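Local coordinates for DCN1-like protein 3 (PDB 4GBA) that promotes cullin neddylation by helping to transfer NEDD8 from N-terminally acetylated NEDD8-conjugating E2 enzymes to cullin-RBX complexes, at residues 96-100 / 126-130; 7-11 / 73-79. All coordinates share one frame; numbering follows the deposited sequence.

Contact 1 of 2, residues 96-100 / 126-130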
loop_
_atom_site.group_PDB
_atom_site.type_symbol
_atom_site.label_atom_id
_atom_site.label_comp_id
_atom_site.label_asym_id
_atom_site.label_seq_id
_atom_site.Cartn_x
_atom_site.Cartn_y
_atom_site.Cartn_z
ATOM N N PHE A 96 8.733 2.995 -8.318
ATOM C CA PHE A 96 7.393 2.479 -8.194
ATOM C C PHE A 96 7.390 0.974 -7.963
ATOM O O PHE A 96 6.657 0.473 -7.116
ATOM C CB PHE A 96 6.517 2.812 -9.392
ATOM C CG PHE A 96 5.127 2.281 -9.248
ATOM C CD1 PHE A 96 4.207 2.927 -8.422
ATOM C CD2 PHE A 96 4.748 1.098 -9.877
ATOM C CE1 PHE A 96 2.913 2.419 -8.260
ATOM C CE2 PHE A 96 3.453 0.581 -9.723
ATOM C CZ PHE A 96 2.539 1.239 -8.911
ATOM N N LYS A 97 8.207 0.251 -8.716
ATOM C CA LYS A 97 8.303 -1.193 -8.524
ATOM C C LYS A 97 8.680 -1.489 -7.088
ATOM O O LYS A 97 8.164 -2.431 -6.493
ATOM C CB LYS A 97 9.318 -1.830 -9.488
ATOM C CG LYS A 97 8.746 -2.096 -10.878
ATOM C CD LYS A 97 9.833 -2.313 -11.928
ATOM C CE LYS A 97 10.375 -3.735 -11.911
ATOM N NZ LYS A 97 11.387 -3.944 -12.992
ATOM N N ASP A 98 9.580 -0.680 -6.534
ATOM C CA ASP A 98 10.021 -0.889 -5.158
ATOM C C ASP A 98 8.900 -0.578 -4.160
ATOM O O ASP A 98 8.685 -1.327 -3.209
ATOM C CB ASP A 98 11.276 -0.068 -4.836
ATOM C CG ASP A 98 11.821 -0.361 -3.441
ATOM O OD1 ASP A 98 12.504 -1.400 -3.273
ATOM O OD2 ASP A 98 11.569 0.436 -2.508
ATOM N N LEU A 99 8.200 0.530 -4.386
ATOM C CA LEU A 99 7.078 0.914 -3.553
ATOM C C LEU A 99 5.996 -0.166 -3.599
ATOM O O LEU A 99 5.423 -0.543 -2.565
ATOM C CB LEU A 99 6.509 2.249 -4.029
ATOM C CG LEU A 99 5.090 2.547 -3.550
ATOM C CD1 LEU A 99 5.079 2.838 -2.056
ATOM C CD2 LEU A 99 4.515 3.694 -4.347
ATOM N N TYR A 100 5.733 -0.657 -4.811
ATOM C CA TYR A 100 4.810 -1.770 -5.039
ATOM C C TYR A 100 5.178 -3.062 -4.277
ATOM O O TYR A 100 4.298 -3.706 -3.692
ATOM C CB TYR A 100 4.652 -2.039 -6.542
ATOM C CG TYR A 100 3.554 -3.031 -6.874
ATOM C CD1 TYR A 100 2.228 -2.621 -6.982
ATOM C CD2 TYR A 100 3.841 -4.378 -7.083
ATOM C CE1 TYR A 100 1.215 -3.519 -7.279
ATOM C CE2 TYR A 100 2.827 -5.297 -7.385
ATOM C CZ TYR A 100 1.519 -4.859 -7.481
ATOM O OH TYR A 100 0.512 -5.759 -7.776
ATOM N N TRP A 126 -4.158 -2.034 -3.227
ATOM C CA TRP A 126 -4.052 -1.924 -4.678
ATOM C C TRP A 126 -4.541 -0.573 -5.176
ATOM O O TRP A 126 -3.883 0.052 -5.997
ATOM C CB TRP A 126 -4.805 -3.046 -5.377
ATOM C CG TRP A 126 -3.909 -4.159 -5.824
ATOM C CD1 TRP A 126 -2.658 -4.044 -6.354
ATOM C CD2 TRP A 126 -4.194 -5.559 -5.764
ATOM N NE1 TRP A 126 -2.147 -5.282 -6.642
ATOM C CE2 TRP A 126 -3.067 -6.233 -6.288
ATOM C CE3 TRP A 126 -5.296 -6.308 -5.328
ATOM C CZ2 TRP A 126 -3.013 -7.633 -6.393
ATOM C CZ3 TRP A 126 -5.236 -7.694 -5.421
ATOM C CH2 TRP A 126 -4.103 -8.343 -5.955
ATOM N N LYS A 127 -5.699 -0.136 -4.681
ATOM C CA LYS A 127 -6.245 1.182 -4.999
ATOM C C LYS A 127 -5.260 2.290 -4.608
ATOM O O LYS A 127 -4.975 3.193 -5.388
ATOM C CB LYS A 127 -7.547 1.377 -4.235
ATOM C CG LYS A 127 -8.463 2.462 -4.768
ATOM C CD LYS A 127 -9.845 2.401 -4.081
ATOM C CE LYS A 127 -10.362 0.946 -3.982
ATOM N NZ LYS A 127 -11.739 0.784 -3.376
ATOM N N LEU A 128 -4.752 2.212 -3.385
ATOM C CA LEU A 128 -3.807 3.190 -2.882
ATOM C C LEU A 128 -2.493 3.254 -3.699
ATOM O O LEU A 128 -2.066 4.336 -4.126
ATOM C CB LEU A 128 -3.513 2.938 -1.396
ATOM C CG LEU A 128 -2.944 4.149 -0.647
ATOM C CD1 LEU A 128 -3.884 5.339 -0.809
ATOM C CD2 LEU A 128 -2.711 3.833 0.816
ATOM N N VAL A 129 -1.858 2.108 -3.926
ATOM C CA VAL A 129 -0.547 2.098 -4.575
ATOM C C VAL A 129 -0.587 2.634 -6.022
ATOM O O VAL A 129 0.376 3.255 -6.494
ATOM C CB VAL A 129 0.150 0.702 -4.465
ATOM C CG1 VAL A 129 -0.499 -0.321 -5.388
ATOM C CG2 VAL A 129 1.649 0.819 -4.742
ATOM N N PHE A 130 -1.708 2.430 -6.706
ATOM C CA PHE A 130 -1.847 2.882 -8.091
ATOM C C PHE A 130 -2.382 4.313 -8.212
ATOM O O PHE A 130 -2.698 4.768 -9.311
ATOM C CB PHE A 130 -2.739 1.923 -8.899
ATOM C CG PHE A 130 -2.047 0.641 -9.312
ATOM C CD1 PHE A 130 -0.980 0.666 -10.211
ATOM C CD2 PHE A 130 -2.466 -0.588 -8.814
ATOM C CE1 PHE A 130 -0.343 -0.498 -10.595
ATOM C CE2 PHE A 130 -1.826 -1.768 -9.200
ATOM C CZ PHE A 130 -0.767 -1.724 -10.091
#

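Contact 2 of 2, residues 7-11 / 73-79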
loop_
_atom_site.group_PDB
_atom_site.type_symbol
_atom_site.label_atom_id
_atom_site.label_comp_id
_atom_site.label_asym_id
_atom_site.label_seq_id
_atom_site.Cartn_x
_atom_site.Cartn_y
_atom_site.Cartn_z
ATOM N N ARG A 7 16.105 18.417 17.269
ATOM C CA ARG A 7 14.714 18.634 16.914
ATOM C C ARG A 7 14.043 17.292 16.599
ATOM O O ARG A 7 12.868 17.084 16.912
ATOM C CB ARG A 7 14.585 19.631 15.760
ATOM C CG ARG A 7 15.081 21.020 16.113
ATOM C CD ARG A 7 14.343 22.113 15.357
ATOM N NE ARG A 7 14.198 21.813 13.938
ATOM C CZ ARG A 7 13.674 22.653 13.055
ATOM N NH1 ARG A 7 13.265 23.845 13.461
ATOM N NH2 ARG A 7 13.549 22.306 11.775
ATOM N N LEU A 8 14.812 16.378 16.012
ATOM C CA LEU A 8 14.299 15.062 15.648
ATOM C C LEU A 8 13.919 14.258 16.885
ATOM O O LEU A 8 12.862 13.627 16.925
ATOM C CB LEU A 8 15.305 14.292 14.796
ATOM C CG LEU A 8 14.713 13.121 14.005
ATOM C CD1 LEU A 8 13.373 13.506 13.424
ATOM C CD2 LEU A 8 15.659 12.662 12.897
ATOM N N GLU A 9 14.776 14.295 17.898
ATOM C CA GLU A 9 14.463 13.655 19.170
ATOM C C GLU A 9 13.191 14.214 19.812
ATOM O O GLU A 9 12.361 13.455 20.305
ATOM C CB GLU A 9 15.627 13.794 20.144
ATOM C CG GLU A 9 15.402 13.039 21.436
ATOM C CD GLU A 9 15.444 11.530 21.236
ATOM O OE1 GLU A 9 14.661 10.816 21.906
ATOM O OE2 GLU A 9 16.267 11.064 20.414
ATOM N N GLU A 10 13.037 15.538 19.827
ATOM C CA GLU A 10 11.812 16.124 20.381
ATOM C C GLU A 10 10.583 15.737 19.542
ATOM O O GLU A 10 9.504 15.480 20.078
ATOM C CB GLU A 10 11.923 17.649 20.507
ATOM N N LEU A 11 10.757 15.695 18.225
ATOM C CA LEU A 11 9.680 15.316 17.323
ATOM C C LEU A 11 9.261 13.878 17.570
ATOM O O LEU A 11 8.074 13.587 17.707
ATOM C CB LEU A 11 10.110 15.477 15.873
ATOM C CG LEU A 11 8.998 15.273 14.853
ATOM C CD1 LEU A 11 7.875 16.269 15.103
ATOM C CD2 LEU A 11 9.566 15.426 13.451
ATOM N N ALA A 73 14.440 15.777 7.000
ATOM C CA ALA A 73 13.456 16.503 7.773
ATOM C C ALA A 73 13.670 16.162 9.230
ATOM O O ALA A 73 14.042 15.038 9.580
ATOM C CB ALA A 73 12.039 16.138 7.334
ATOM N N ASP A 74 13.474 17.162 10.078
ATOM C CA ASP A 74 13.452 16.949 11.514
ATOM C C ASP A 74 12.216 17.659 12.094
ATOM O O ASP A 74 12.137 17.946 13.293
ATOM C CB ASP A 74 14.748 17.436 12.166
ATOM C CG ASP A 74 14.972 18.936 11.986
ATOM O OD1 ASP A 74 14.088 19.638 11.432
ATOM O OD2 ASP A 74 16.031 19.430 12.436
ATOM N N SER A 75 11.248 17.937 11.228
ATOM C CA SER A 75 10.060 18.668 11.655
ATOM C C SER A 75 8.839 18.327 10.812
ATOM O O SER A 75 8.965 17.860 9.675
ATOM C CB SER A 75 10.311 20.176 11.576
ATOM O OG SER A 75 10.129 20.623 10.242
ATOM N N ILE A 76 7.666 18.586 11.379
ATOM C CA ILE A 76 6.394 18.402 10.692
ATOM C C ILE A 76 6.344 19.204 9.391
ATOM O O ILE A 76 5.926 18.694 8.335
ATOM C CB ILE A 76 5.208 18.817 11.605
ATOM C CG1 ILE A 76 5.032 17.809 12.738
ATOM C CG2 ILE A 76 3.930 18.933 10.801
ATOM C CD1 ILE A 76 4.682 16.392 12.243
ATOM N N ASP A 77 6.776 20.462 9.465
ATOM C CA ASP A 77 6.799 21.326 8.289
ATOM C C ASP A 77 7.814 20.879 7.247
ATOM O O ASP A 77 7.581 21.027 6.049
ATOM C CB ASP A 77 7.030 22.788 8.683
ATOM C CG ASP A 77 5.724 23.539 8.918
ATOM O OD1 ASP A 77 4.696 22.896 9.238
ATOM O OD2 ASP A 77 5.727 24.773 8.769
ATOM N N GLY A 78 8.927 20.316 7.705
ATOM C CA GLY A 78 9.939 19.801 6.803
ATOM C C GLY A 78 9.442 18.594 6.032
ATOM O O GLY A 78 9.667 18.488 4.831
ATOM N N ILE A 79 8.771 17.676 6.727
ATOM C CA ILE A 79 8.184 16.509 6.080
ATOM C C ILE A 79 7.163 16.920 5.022
ATOM O O ILE A 79 7.223 16.450 3.889
ATOM C CB ILE A 79 7.542 15.540 7.105
ATOM C CG1 ILE A 79 8.616 14.965 8.027
ATOM C CG2 ILE A 79 6.826 14.401 6.384
ATOM C CD1 ILE A 79 8.132 14.481 9.336
#

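Contact 1 of 2, residues 96-100 / 126-130
F96 and Y100, one turn apart on helix 93-107, join W126 and F130 at the C-terminal end of helix 119-129 in a buried aromatic cluster within the cullin-binding part of the DCUN1 domain; F96 meets F130, and Y100 meets both W126 and F130. The F96 ring leads with its rim: CE1 lies 3.2 Å from the backbone O of V129, which sits in the plane of the ring, and CZ rests 3.8 Å from CE1 of F130. Those two rings lie obliquely, with planes at 41°. L99 points its side chain toward V129, the two running past each other in opposite directions, and its CG comes 4.0 Å from V129 CG2. The two methyls of V129 share the work, CG2 mainly toward L99 and F96, while CG1 reaches Y100 CD1 at 3.9 Å. With CG trans to the backbone N (chi1 -171°), the Y100 ring extends across to the other helix, where CE1 also touches F130 CZ. The Y100 ring stacks on W160 of helix 157-169, and its OH is additionally hydrogen-bonded to the backbone O of W160. A phenylalanine in place of Y100 could keep much of the ring packing but would probably leave the buried indole N-H of W126 and the W160 carbonyl without their shared partner. The rings of Y100 and W126 approach each other edge on, and W126 NE1 donates to Y100 OH across 2.9 Å in an almost straight bond (178°), the oxygen lying in the indole plane.

Contact 2 of 2, residues 7-11 / 73-79
R7 and D74 face each other obliquely at the outer side of this contact, with the guanidinium and carboxylate planes turned 60° apart. The salt bridge is uneven: R7 NH2 donates to D74 OD1 at 2.7 Å with an N-H...O angle of 160°, approaching on the syn side and 20° out of the carboxylate plane, whereas NE makes only weak, longer bonds to OD1 and OD2. On the arginine's side the match is flatter, for OD1 lies near the guanidinium plane. A bend in the R7 chain at chi3 turns NE and NH2 back onto the carboxylate, and the CB of R7 packs 3.6 Å from D74 OD2.

Next to the ion pair the backbones draw close, the CA atoms of L8 and D74 being 4.6 Å apart. L8 CD1 lies 3.9 Å from D74 CA, while the same side chain also packs on F64, F65 and C68 of helix 61-71. L11 points toward the partner segment and divides its two methyls: CD2 sits 3.6 Å from the backbone O of D74 and also touches the CA of S75, and CD1 meets CG1 of I76 at 4.0 Å, the two side chains crossing at about a right angle. I76 in turn packs on F31 of helix 25-34.

S75 orders the start of helix 76-89. Its OG accepts from the backbone N of G78 at 2.8 Å, three residues onward, which is the geometry of a serine N-cap. Helix 7-13 thus docks through one salt bridge and two leucines against a loop and the N-capped helix start that follows it, in the N-terminal part of the DCUN1 domain.

Overall arrangement
Along the chain the two contacts come in series: contact 2 joins helix 7-13 to the start of helix 76-89 before contact 1 joins helix 93-107 to the end of helix 119-129. Their centres are about 26 Å apart and their nearest atoms about 14 Å, so neither touches the other. The centre of contact 1 lies about 5 Å from that of the chain and the contact is wholly buried, whereas contact 2, its centre about 24 Å out, is peripheral and only partly buried. The link between them is sequential, since helices 76-89 and 93-107 follow one another. Both belong to the single DCUN1 domain: contact 2 packs the first helix of the model against the chain, and contact 1 joins central helices of its cullin-binding part.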